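Local coordinates for type 3A cellulose-binding domain protein (Clostridium thermocellum, PDB 4B9P), which probably senses polysaccharides outside the cell through this cellulose-binding module, so that the whole membrane protein, an anti-sigma factor, releases SigI2, at residues Asn13-Leu23 with Glu126-Asp136. Numbering follows the deposited sequence.
Sequences NHIRTSETKEL and EWNYMYDQNSD. With CA (calcium ion), chain B; ZN (zinc ion), chain E; ZN (zinc ion), chain C.
Gln133 reaches across to the loop of Ile15 and Thr17 and grips it with its amide. Its NE2 gives one hydrogen to Thr17 O at 2.9 Å, in the carbonyl plane, and the other to Ile15 O, from above that carbonyl's plane. OE1 takes a hydrogen from water 1, which also donates to Ile15 O and accepts from ND2 of Asn13, whose OD1 is held by the backbone N of Asn140. Glutamine suits this buried place because one flat group can donate twice and accept. Thr20 CG2 packs 3.4 Å from Gln133 CD, while OG1, anti to N (chi1 -175°), donates to Glu22 O; threonine supplies both methyl and hydroxyl. On the same side of the strand pair, Leu23 lays CD2, an apolar cover for an aromatic ring, over one face of Tyr131, 4.0 Å from the ring centroid; the phenol OH continues to Glu56. Strands 19-20 and 131-132 form a two-stranded antiparallel sheet, separate from the two larger sheets of this family 3 carbohydrate-binding module. Thr20 and Tyr131 are its hydrogen-bonded pair, and Gln133 N adds a bond to Ser18 O at 2.8 Å. The type I turn from Gln133 to Asp136 brings Ser135 OG and Asp136 OD1 to the calcium, which Asp132 O, Thr49 and Asp51 also bind. The face bearing Glu19 and Asp132 is looser. At its solvent-facing end, water 2 lies between Ser18 O and Asn134 N. Glutamates offer oxygens to a metal here: Glu19 OE1 and Glu126 OE2, their carboxylate planes 87° apart, share a zinc ion with water 7.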
loop_
_atom_site.group_PDB
_atom_site.type_symbol
_atom_site.label_atom_id
_atom_site.label_comp_id
_atom_site.label_asym_id
_atom_site.label_seq_id
_atom_site.Cartn_x
_atom_site.Cartn_y
_atom_site.Cartn_z
ATOM N N ASN A 13 -1.754 -2.791 9.516
ATOM C CA ASN A 13 -0.370 -3.225 9.476
ATOM C C ASN A 13 -0.225 -4.537 10.200
ATOM O O ASN A 13 -0.581 -4.670 11.351
ATOM C CB ASN A 13 0.503 -2.140 10.098
ATOM C CG ASN A 13 0.613 -0.951 9.214
ATOM O OD1 ASN A 13 -0.191 -0.028 9.273
ATOM N ND2 ASN A 13 1.595 -0.967 8.332
ATOM N N HIS A 14 0.325 -5.527 9.504
ATOM C CA HIS A 14 0.460 -6.852 10.082
ATOM C C HIS A 14 1.629 -6.946 11.045
ATOM O O HIS A 14 1.650 -7.838 11.892
ATOM C CB HIS A 14 0.577 -7.871 8.942
ATOM C CG HIS A 14 0.536 -9.298 9.388
ATOM N ND1 HIS A 14 1.577 -10.174 9.172
ATOM C CD2 HIS A 14 -0.441 -10.027 9.974
ATOM C CE1 HIS A 14 1.257 -11.374 9.631
ATOM N NE2 HIS A 14 0.034 -11.315 10.113
ATOM N N ILE A 15 2.593 -6.044 10.901
ATOM C CA ILE A 15 3.651 -5.865 11.878
ATOM C C ILE A 15 3.544 -4.452 12.405
ATOM O O ILE A 15 3.591 -3.493 11.602
ATOM C CB ILE A 15 5.059 -6.054 11.260
ATOM C CG1 ILE A 15 5.231 -7.483 10.753
ATOM C CG2 ILE A 15 6.154 -5.689 12.264
ATOM C CD1 ILE A 15 6.524 -7.672 10.052
ATOM N N ARG A 16 3.401 -4.319 13.722
ATOM C CA ARG A 16 3.165 -3.004 14.312
ATOM C C ARG A 16 4.234 -2.548 15.280
ATOM O O ARG A 16 4.050 -1.569 16.004
ATOM C CB ARG A 16 1.800 -3.013 15.010
ATOM C CG ARG A 16 0.679 -3.185 14.013
ATOM C CD ARG A 16 -0.679 -3.292 14.610
ATOM N NE ARG A 16 -0.869 -4.436 15.475
ATOM C CZ ARG A 16 -1.083 -5.699 15.087
ATOM N NH1 ARG A 16 -1.130 -6.067 13.812
ATOM N NH2 ARG A 16 -1.293 -6.613 16.018
ATOM N N THR A 17 5.352 -3.262 15.323
ATOM C CA THR A 17 6.462 -2.861 16.149
ATOM C C THR A 17 7.022 -1.531 15.662
ATOM O O THR A 17 6.974 -1.211 14.469
ATOM C CB THR A 17 7.565 -3.921 16.124
ATOM O OG1 THR A 17 7.910 -4.212 14.772
ATOM C CG2 THR A 17 7.083 -5.179 16.728
ATOM N N SER A 18 7.534 -0.735 16.588
ATOM C CA SER A 18 8.047 0.582 16.228
ATOM C C SER A 18 9.138 0.492 15.151
ATOM O O SER A 18 9.167 1.295 14.219
ATOM C CB SER A 18 8.601 1.269 17.469
ATOM O OG SER A 18 9.477 0.393 18.151
ATOM N N GLU A 19 10.046 -0.472 15.296
ATOM C CA GLU A 19 11.062 -0.729 14.277
ATOM C C GLU A 19 10.700 -2.028 13.582
ATOM O O GLU A 19 10.244 -2.980 14.210
ATOM C CB GLU A 19 12.446 -0.890 14.920
ATOM C CG GLU A 19 13.131 0.355 15.402
ATOM C CD GLU A 19 14.608 0.102 15.835
ATOM O OE1 GLU A 19 15.010 -1.067 16.080
ATOM O OE2 GLU A 19 15.387 1.082 15.935
ATOM N N THR A 20 10.896 -2.078 12.276
ATOM C CA THR A 20 10.645 -3.310 11.548
ATOM C C THR A 20 11.648 -3.443 10.406
ATOM O O THR A 20 12.050 -2.413 9.827
ATOM C CB THR A 20 9.200 -3.323 11.000
ATOM O OG1 THR A 20 8.961 -4.588 10.394
ATOM C CG2 THR A 20 8.923 -2.216 9.944
ATOM N N LYS A 21 11.963 -4.678 9.991
ATOM C CA LYS A 21 12.767 -4.837 8.773
ATOM C C LYS A 21 11.892 -5.073 7.557
ATOM O O LYS A 21 12.402 -5.253 6.449
ATOM C CB LYS A 21 13.810 -5.929 8.919
ATOM C CG LYS A 21 13.225 -7.292 9.163
ATOM C CD LYS A 21 14.421 -8.299 9.283
ATOM C CE LYS A 21 14.048 -9.648 9.843
ATOM N NZ LYS A 21 13.275 -10.455 8.839
ATOM N N GLU A 22 10.561 -5.017 7.735
ATOM C CA GLU A 22 9.660 -5.021 6.592
ATOM C C GLU A 22 8.375 -4.328 6.917
ATOM O O GLU A 22 7.783 -4.547 7.963
ATOM C CB GLU A 22 9.366 -6.399 6.004
ATOM C CG GLU A 22 9.335 -7.568 6.871
ATOM C CD GLU A 22 9.087 -8.852 6.065
ATOM O OE1 GLU A 22 7.922 -9.079 5.737
ATOM O OE2 GLU A 22 10.032 -9.616 5.727
ATOM N N LEU A 23 7.946 -3.449 6.029
ATOM C CA LEU A 23 6.590 -2.889 6.118
ATOM C C LEU A 23 5.624 -3.949 5.635
ATOM O O LEU A 23 5.852 -4.562 4.601
ATOM C CB LEU A 23 6.466 -1.657 5.231
ATOM C CG LEU A 23 7.528 -0.580 5.399
ATOM C CD1 LEU A 23 7.284 0.592 4.431
ATOM C CD2 LEU A 23 7.605 -0.097 6.839
ATOM N N GLU A 126 22.372 -1.939 11.008
ATOM C CA GLU A 126 20.942 -2.061 11.244
ATOM C C GLU A 126 20.144 -0.992 10.505
ATOM O O GLU A 126 19.054 -1.260 9.995
ATOM C CB GLU A 126 20.678 -1.961 12.772
ATOM C CG GLU A 126 19.245 -1.901 13.099
ATOM C CD GLU A 126 18.900 -1.846 14.574
ATOM O OE1 GLU A 126 19.653 -2.386 15.397
ATOM O OE2 GLU A 126 17.838 -1.283 14.938
ATOM N N TRP A 127 20.627 0.257 10.534
ATOM C CA TRP A 127 19.872 1.381 9.973
ATOM C C TRP A 127 19.646 1.254 8.464
ATOM O O TRP A 127 18.732 1.885 7.920
ATOM C CB TRP A 127 20.504 2.717 10.340
ATOM C CG TRP A 127 21.906 2.834 9.908
ATOM C CD1 TRP A 127 22.369 3.189 8.657
ATOM C CD2 TRP A 127 23.068 2.589 10.717
ATOM N NE1 TRP A 127 23.754 3.182 8.659
ATOM C CE2 TRP A 127 24.203 2.829 9.912
ATOM C CE3 TRP A 127 23.252 2.208 12.048
ATOM C CZ2 TRP A 127 25.504 2.698 10.400
ATOM C CZ3 TRP A 127 24.555 2.081 12.539
ATOM C CH2 TRP A 127 25.655 2.333 11.718
ATOM N N ASN A 128 20.418 0.418 7.785
ATOM C CA ASN A 128 20.196 0.265 6.349
ATOM C C ASN A 128 19.079 -0.733 6.008
ATOM O O ASN A 128 18.722 -0.866 4.823
ATOM C CB ASN A 128 21.509 -0.106 5.609
ATOM C CG ASN A 128 22.364 1.109 5.302
ATOM O OD1 ASN A 128 21.863 2.246 5.072
ATOM N ND2 ASN A 128 23.645 0.916 5.342
ATOM N N TYR A 129 18.478 -1.378 7.031
ATOM C CA TYR A 129 17.309 -2.228 6.786
ATOM C C TYR A 129 16.189 -2.033 7.787
ATOM O O TYR A 129 15.072 -2.525 7.538
ATOM C CB TYR A 129 17.651 -3.717 6.614
ATOM C CG TYR A 129 18.327 -4.318 7.847
ATOM C CD1 TYR A 129 17.574 -4.854 8.883
ATOM C CD2 TYR A 129 19.724 -4.352 7.963
ATOM C CE1 TYR A 129 18.159 -5.399 9.972
ATOM C CE2 TYR A 129 20.332 -4.920 9.065
ATOM C CZ TYR A 129 19.540 -5.457 10.050
ATOM O OH TYR A 129 20.154 -5.997 11.151
ATOM N N MET A 130 16.447 -1.351 8.898
ATOM C CA MET A 130 15.402 -1.196 9.911
ATOM C C MET A 130 14.659 0.124 9.695
ATOM O O MET A 130 15.260 1.206 9.762
ATOM C CB MET A 130 16.035 -1.218 11.294
ATOM C CG MET A 130 15.042 -1.457 12.405
ATOM S SD MET A 130 14.427 -3.177 12.476
ATOM C CE MET A 130 15.773 -3.928 13.422
ATOM N N TYR A 131 13.356 0.030 9.427
ATOM C CA TYR A 131 12.457 1.178 9.375
ATOM C C TYR A 131 11.992 1.585 10.751
ATOM O O TYR A 131 11.785 0.725 11.627
ATOM C CB TYR A 131 11.220 0.800 8.626
ATOM C CG TYR A 131 11.384 0.580 7.137
ATOM C CD1 TYR A 131 11.641 1.638 6.286
ATOM C CD2 TYR A 131 11.200 -0.679 6.596
ATOM C CE1 TYR A 131 11.712 1.435 4.906
ATOM C CE2 TYR A 131 11.240 -0.891 5.233
ATOM C CZ TYR A 131 11.469 0.173 4.396
ATOM O OH TYR A 131 11.519 -0.047 3.031
ATOM N N ASP A 132 11.707 2.892 10.926
ATOM C CA ASP A 132 10.926 3.387 12.049
ATOM C C ASP A 132 9.514 3.631 11.548
ATOM O O ASP A 132 9.327 4.471 10.645
ATOM C CB ASP A 132 11.546 4.687 12.558
ATOM C CG ASP A 132 10.693 5.336 13.593
ATOM O OD1 ASP A 132 9.794 6.156 13.266
ATOM O OD2 ASP A 132 10.928 5.047 14.780
ATOM N N GLN A 133 8.514 2.941 12.115
ATOM C CA GLN A 133 7.154 3.040 11.554
ATOM C C GLN A 133 6.345 4.204 12.087
ATOM O O GLN A 133 5.422 4.638 11.427
ATOM C CB GLN A 133 6.364 1.747 11.786
ATOM C CG GLN A 133 7.017 0.525 11.152
ATOM C CD GLN A 133 6.052 -0.576 10.858
ATOM O OE1 GLN A 133 5.433 -0.561 9.788
ATOM N NE2 GLN A 133 5.847 -1.492 11.801
ATOM N N ASN A 134 6.616 4.681 13.292
ATOM C CA ASN A 134 5.754 5.742 13.820
ATOM C C ASN A 134 5.963 7.058 13.070
ATOM O O ASN A 134 5.104 7.938 13.150
ATOM C CB ASN A 134 6.024 5.919 15.308
ATOM C CG ASN A 134 5.527 4.758 16.121
ATOM O OD1 ASN A 134 6.281 4.125 16.848
ATOM N ND2 ASN A 134 4.255 4.455 15.979
ATOM N N SER A 135 7.030 7.150 12.285
ATOM C CA SER A 135 7.310 8.285 11.406
ATOM C C SER A 135 6.643 8.128 10.030
ATOM O O SER A 135 7.018 8.826 9.084
ATOM C CB SER A 135 8.836 8.442 11.239
ATOM O OG SER A 135 9.427 7.214 10.817
ATOM N N ASP A 136 5.722 7.169 9.892
ATOM C CA ASP A 136 5.106 6.872 8.595
ATOM C C ASP A 136 3.647 7.296 8.595
ATOM O O ASP A 136 2.841 6.739 9.363
ATOM C CB ASP A 136 5.199 5.376 8.261
ATOM C CG ASP A 136 6.636 4.876 8.208
ATOM O OD1 ASP A 136 7.560 5.721 8.108
ATOM O OD2 ASP A 136 6.801 3.640 8.175
HETATM CA CA CA B . 9.893 5.790 8.745
HETATM ZN ZN ZN E . 16.948 -1.253 16.637
HETATM ZN ZN ZN C . -0.902 -12.899 10.792
HETATM O O HOH W 1 3.988 -2.721 8.898
HETATM O O HOH W 2 8.534 3.918 15.335
HETATM O O HOH W 3 14.232 -3.675 5.228
HETATM O O HOH W 4 9.472 3.494 7.911
HETATM O O HOH W 5 -2.886 -12.131 10.649
HETATM O O HOH W 6 -0.494 -12.707 12.806
HETATM O O HOH W 7 16.616 -0.364 18.418
#